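Local coordinates for N-alpha-acetyltransferase 35, NatC auxiliary subunit (Saccharomyces cerevisiae, PDB 6YGA), which serves as the auxiliary subunit of the NatC N-terminal acetyltransferase, which it forms with MAK3 and MAK31 and which acetylates the N-terminal methionine of L-A virus Gag protein, at residues M442-M447 and G596-P601. Residues are numbered along the deposited sequence; the frame is centred on the assembly and turned at random.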
loop_
_atom_site.group_PDB
_atom_site.type_symbol
_atom_site.label_atom_id
_atom_site.label_comp_id
_atom_site.label_asym_id
_atom_site.label_seq_id
_atom_site.Cartn_x
_atom_site.Cartn_y
_atom_site.Cartn_z
HETATM N N MSE B 442 9.816 -19.346 13.457
HETATM C CA MSE B 442 9.221 -18.480 12.449
HETATM C C MSE B 442 8.154 -17.565 13.040
HETATM O O MSE B 442 8.083 -16.385 12.695
HETATM C CB MSE B 442 8.625 -19.315 11.319
HETATM C CG MSE B 442 9.663 -20.087 10.533
HETATM SE SE MSE B 442 10.818 -18.907 9.499
HETATM C CE MSE B 442 9.476 -18.256 8.245
ATOM N N LYS B 443 7.324 -18.107 13.932
ATOM C CA LYS B 443 6.286 -17.290 14.554
ATOM C C LYS B 443 6.895 -16.174 15.394
ATOM O O LYS B 443 6.507 -15.007 15.272
ATOM C CB LYS B 443 5.369 -18.160 15.411
ATOM C CG LYS B 443 4.177 -17.406 15.976
ATOM C CD LYS B 443 3.403 -18.256 16.958
ATOM C CE LYS B 443 4.193 -18.468 18.237
ATOM N NZ LYS B 443 3.466 -19.357 19.180
ATOM N N LEU B 444 7.863 -16.515 16.249
ATOM C CA LEU B 444 8.434 -15.524 17.156
ATOM C C LEU B 444 9.266 -14.492 16.398
ATOM O O LEU B 444 9.259 -13.305 16.746
ATOM C CB LEU B 444 9.265 -16.224 18.230
ATOM C CG LEU B 444 9.733 -15.356 19.399
ATOM C CD1 LEU B 444 8.601 -14.467 19.892
ATOM C CD2 LEU B 444 10.254 -16.230 20.528
ATOM N N SER B 445 9.988 -14.926 15.358
ATOM C CA SER B 445 10.687 -13.981 14.490
ATOM C C SER B 445 9.705 -13.062 13.776
ATOM O O SER B 445 9.985 -11.875 13.575
ATOM C CB SER B 445 11.540 -14.730 13.467
ATOM O OG SER B 445 12.633 -15.383 14.081
ATOM N N SER B 446 8.550 -13.597 13.375
ATOM C CA SER B 446 7.549 -12.765 12.718
ATOM C C SER B 446 6.919 -11.788 13.701
ATOM O O SER B 446 6.623 -10.644 13.339
ATOM C CB SER B 446 6.481 -13.640 12.063
ATOM O OG SER B 446 7.017 -14.379 10.979
HETATM N N MSE B 447 6.710 -12.214 14.944
HETATM C CA MSE B 447 6.165 -11.332 15.973
HETATM C C MSE B 447 7.087 -10.138 16.198
HETATM O O MSE B 447 6.634 -9.001 16.332
HETATM C CB MSE B 447 5.959 -12.085 17.290
HETATM C CG MSE B 447 4.899 -13.178 17.251
HETATM SE SE MSE B 447 4.894 -14.281 18.869
HETATM C CE MSE B 447 4.113 -13.017 20.131
ATOM N N GLY B 596 -0.366 -18.016 22.670
ATOM C CA GLY B 596 -0.158 -18.599 23.980
ATOM C C GLY B 596 1.275 -18.550 24.464
ATOM O O GLY B 596 1.529 -18.252 25.635
ATOM N N VAL B 597 2.225 -18.847 23.579
ATOM C CA VAL B 597 3.637 -18.909 23.938
ATOM C C VAL B 597 4.435 -18.087 22.934
ATOM O O VAL B 597 4.407 -18.384 21.735
ATOM C CB VAL B 597 4.165 -20.348 23.989
ATOM C CG1 VAL B 597 5.636 -20.352 24.349
ATOM C CG2 VAL B 597 3.371 -21.162 24.997
ATOM N N PRO B 598 5.149 -17.033 23.360
ATOM C CA PRO B 598 5.178 -16.574 24.753
ATOM C C PRO B 598 3.944 -15.747 25.110
ATOM O O PRO B 598 3.464 -14.989 24.268
ATOM C CB PRO B 598 6.451 -15.711 24.823
ATOM C CG PRO B 598 7.039 -15.707 23.430
ATOM C CD PRO B 598 5.976 -16.181 22.494
ATOM N N GLU B 599 3.445 -15.889 26.335
ATOM C CA GLU B 599 2.231 -15.186 26.726
ATOM C C GLU B 599 2.434 -13.677 26.677
ATOM O O GLU B 599 3.510 -13.161 26.992
ATOM C CB GLU B 599 1.803 -15.607 28.133
ATOM C CG GLU B 599 2.876 -15.402 29.189
ATOM C CD GLU B 599 2.325 -15.456 30.599
ATOM O OE1 GLU B 599 1.115 -15.715 30.755
ATOM O OE2 GLU B 599 3.102 -15.235 31.553
ATOM N N LEU B 600 1.396 -12.973 26.270
ATOM C CA LEU B 600 1.408 -11.521 26.325
ATOM C C LEU B 600 1.408 -11.073 27.780
ATOM O O LEU B 600 0.487 -11.433 28.526
ATOM C CB LEU B 600 0.196 -10.957 25.594
ATOM C CG LEU B 600 -0.079 -9.464 25.771
ATOM C CD1 LEU B 600 1.064 -8.633 25.213
ATOM C CD2 LEU B 600 -1.399 -9.092 25.109
ATOM N N PRO B 601 2.407 -10.317 28.232
ATOM C CA PRO B 601 2.399 -9.848 29.622
ATOM C C PRO B 601 1.176 -8.994 29.913
ATOM O O PRO B 601 0.696 -8.240 29.063
ATOM C CB PRO B 601 3.691 -9.030 29.728
ATOM C CG PRO B 601 4.572 -9.584 28.659
ATOM C CD PRO B 601 3.647 -9.944 27.531
#
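Within the helical NAA35-like, TPR-repeat region, the loop that links helices 581-588 and 603-613 folds against helix 433-456 where Lys-443, Leu-444 and Met-447 meet a cis-proline turn, Val-597 to Pro-598. Lys-443 NZ donates a hydrogen bond of 2.9 Å to Val-597 O, the carbonyl of the cis peptide, and approaches almost straight beyond the oxygen, with a C=O...N angle of 161°. Its chain leaves the helix with CG anti to the backbone N (chi1 -174°) and bends at chi3 (70°), which brings the ammonium group to the carbonyl. The same nitrogen forms a salt bridge with Asp-421 and a hydrogen bond with Gln-424, both on helix 406-429, and is thus shared between that helix and the loop. Beside this polar link, the pyrrolidine ring of Pro-598 rests on two apolar groups of the helix. The Leu-444 methyl CD1 lies 4.1 Å from Pro-598 CG, and the selenium of Met-447, a selenomethionine, lies 4.2 Å from Pro-598 CD. Leu-444 also packs on Leu-475 and Leu-479 of helix 465-506, while Tyr-440 touches Val-597 and Pro-598. The buried ammonium group therefore has a carboxylate, an amide and a backbone carbonyl as partners, an environment that would probably favour its charged form, while the bond to Val-597 O and the contacts on the proline ring join the cis turn to the helix.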